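Side-chain contact in nucleoporin NUP82 (Chaetomium thermophilum, PDB 5CWW), which is probably a structural component of the nuclear pore complex and may also help dock transport factors, seen here as its N-terminal beta-propeller part: residues D376-P379 / E380-D384. Numbering follows the deposited sequence.
Sequences DLNP and EDEQD
In the surface loop between strand 374-376 and helix 384-387, the side-chain ends of Asn378 and Glu382 meet across the bend made by Pro379, Glu380 and Asp381. The Asn378 amide donates through ND2 to Glu382 OE2 at 3.2 Å, and the N-H points almost straight at the oxygen (175°). OE2 lies in the plane of the amide, but the amide nitrogen stands above the carboxylate, the two flat groups being 85° apart. Asn378 CG is anti to the backbone N (chi1 -171°), which swings the amide round to the Glu382 side. Glu382 is extended beyond CG; its CG rests 3.5 Å from Pro379 O, while Glu382 OE1 lies 4.0 Å from Pro379 CD. Lys438, on strand 437-441 of the same sheet, ties the pair from outside: NZ forms a salt bridge with Glu382 OE1 and a hydrogen bond with Asn378 OD1. Were Glu382 an alanine, Asn378 ND2 would be likely to lose this acceptor and Lys438 its carboxylate mate. Pro379 packs on Thr475 of strand 469-476 and on an apolar side chain of another protein's chain. The arrangement is that of a connection leading from the outermost strand of a beta-propeller blade sheet into a short helix.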
ATOM      1  N   ASP B 376       7.877   8.599 -16.208  1.00 53.13           N
ATOM      2  CA  ASP B 376       8.477   9.421 -17.252  1.00 53.86           C
ATOM      3  C   ASP B 376       9.848   9.915 -16.787  1.00 54.16           C
ATOM      4  O   ASP B 376      10.023  10.263 -15.619  1.00 53.72           O
ATOM      5  CB  ASP B 376       7.559  10.597 -17.599  1.00 56.13           C
ATOM      6  CG  ASP B 376       8.006  11.346 -18.838  1.00 59.71           C
ATOM      7  OD1 ASP B 376       8.790  10.790 -19.635  1.00 61.83           O
ATOM      8  OD2 ASP B 376       7.567  12.503 -19.016  1.00 60.58           O
ATOM      9  N   LEU B 377      10.815   9.926 -17.704  1.00 55.98           N
ATOM     10  CA  LEU B 377      12.204  10.272 -17.395  1.00 57.89           C
ATOM     11  C   LEU B 377      12.794   9.376 -16.306  1.00 58.00           C
ATOM     12  O   LEU B 377      13.650   9.806 -15.533  1.00 57.98           O
ATOM     13  CB  LEU B 377      12.318  11.737 -16.968  1.00 58.02           C
ATOM     14  CG  LEU B 377      11.782  12.792 -17.936  1.00 57.38           C
ATOM     15  CD1 LEU B 377      12.116  14.176 -17.406  1.00 58.96           C
ATOM     16  CD2 LEU B 377      12.346  12.606 -19.337  1.00 64.33           C
ATOM     17  N   ASN B 378      12.336   8.130 -16.251  1.00 61.65           N
ATOM     18  CA  ASN B 378      12.894   7.159 -15.318  1.00 64.53           C
ATOM     19  C   ASN B 378      14.361   6.886 -15.642  1.00 65.14           C
ATOM     20  O   ASN B 378      14.736   6.848 -16.814  1.00 66.79           O
ATOM     21  CB  ASN B 378      12.090   5.859 -15.363  1.00 65.88           C
ATOM     22  CG  ASN B 378      12.479   4.894 -14.264  1.00 67.45           C
ATOM     23  OD1 ASN B 378      12.145   5.101 -13.099  1.00 67.77           O
ATOM     24  ND2 ASN B 378      13.174   3.822 -14.632  1.00 69.14           N
ATOM     25  N   PRO B 379      15.204   6.710 -14.611  1.00 62.04           N
ATOM     26  CA  PRO B 379      16.591   6.316 -14.883  1.00 64.99           C
ATOM     27  C   PRO B 379      16.665   5.013 -15.669  1.00 69.40           C
ATOM     28  O   PRO B 379      15.905   4.086 -15.391  1.00 64.66           O
ATOM     29  CB  PRO B 379      17.194   6.147 -13.485  1.00 62.74           C
ATOM     30  CG  PRO B 379      16.344   6.977 -12.597  1.00 60.93           C
ATOM     31  CD  PRO B 379      14.963   6.914 -13.172  1.00 60.03           C
ATOM     32  N   GLU B 380      17.562   4.951 -16.647  1.00 79.57           N
ATOM     33  CA  GLU B 380      17.703   3.758 -17.469  1.00 86.14           C
ATOM     34  C   GLU B 380      18.750   2.826 -16.869  1.00 85.55           C
ATOM     35  O   GLU B 380      19.623   3.261 -16.115  1.00 87.11           O
ATOM     36  CB  GLU B 380      18.079   4.135 -18.906  1.00 95.73           C
ATOM     37  CG  GLU B 380      19.327   4.996 -19.031  1.00103.29           C
ATOM     38  CD  GLU B 380      19.617   5.396 -20.466  1.00109.71           C
ATOM     39  OE1 GLU B 380      18.780   5.108 -21.347  1.00111.77           O
ATOM     40  OE2 GLU B 380      20.683   6.000 -20.713  1.00113.01           O
ATOM     41  N   ASP B 381      18.639   1.541 -17.195  1.00 82.42           N
ATOM     42  CA  ASP B 381      19.568   0.521 -16.715  1.00 82.62           C
ATOM     43  C   ASP B 381      19.571   0.413 -15.191  1.00 78.33           C
ATOM     44  O   ASP B 381      20.628   0.298 -14.571  1.00 78.20           O
ATOM     45  CB  ASP B 381      20.985   0.804 -17.222  1.00 90.27           C
ATOM     46  CG  ASP B 381      21.061   0.861 -18.735  1.00 97.86           C
ATOM     47  OD1 ASP B 381      20.215   0.224 -19.396  1.00 99.33           O
ATOM     48  OD2 ASP B 381      21.966   1.540 -19.263  1.00101.99           O
ATOM     49  N   GLU B 382      18.384   0.445 -14.595  1.00 75.25           N
ATOM     50  CA  GLU B 382      18.247   0.231 -13.160  1.00 73.53           C
ATOM     51  C   GLU B 382      18.545  -1.226 -12.818  1.00 71.79           C
ATOM     52  O   GLU B 382      18.174  -2.133 -13.563  1.00 71.06           O
ATOM     53  CB  GLU B 382      16.841   0.601 -12.681  1.00 73.06           C
ATOM     54  CG  GLU B 382      16.569   2.095 -12.620  1.00 73.86           C
ATOM     55  CD  GLU B 382      15.175   2.413 -12.110  1.00 72.33           C
ATOM     56  OE1 GLU B 382      15.036   3.357 -11.304  1.00 71.70           O
ATOM     57  OE2 GLU B 382      14.217   1.720 -12.516  1.00 71.55           O
ATOM     58  N   GLN B 383      19.215  -1.444 -11.690  1.00 72.80           N
ATOM     59  CA  GLN B 383      19.505  -2.795 -11.223  1.00 72.78           C
ATOM     60  C   GLN B 383      18.274  -3.406 -10.562  1.00 68.35           C
ATOM     61  O   GLN B 383      17.281  -2.719 -10.333  1.00 64.96           O
ATOM     62  CB  GLN B 383      20.681  -2.780 -10.246  1.00 77.99           C
ATOM     63  CG  GLN B 383      21.973  -2.263 -10.855  1.00 83.49           C
ATOM     64  CD  GLN B 383      22.434  -3.102 -12.032  1.00 88.50           C
ATOM     65  OE1 GLN B 383      22.761  -4.279 -11.881  1.00 91.06           O
ATOM     66  NE2 GLN B 383      22.452  -2.500 -13.215  1.00 89.95           N
ATOM     67  N   ASP B 384      18.344  -4.699 -10.256  1.00 68.63           N
ATOM     68  CA  ASP B 384      17.210  -5.403  -9.666  1.00 68.71           C
ATOM     69  C   ASP B 384      16.819  -4.800  -8.318  1.00 65.38           C
ATOM     70  O   ASP B 384      15.636  -4.610  -8.040  1.00 63.42           O
ATOM     71  CB  ASP B 384      17.524  -6.895  -9.503  1.00 72.63           C
ATOM     72  CG  ASP B 384      17.585  -7.633 -10.834  1.00 76.17           C
ATOM     73  OD1 ASP B 384      17.019  -7.135 -11.829  1.00 74.96           O
ATOM     74  OD2 ASP B 384      18.197  -8.722 -10.881  1.00 80.19           O
TER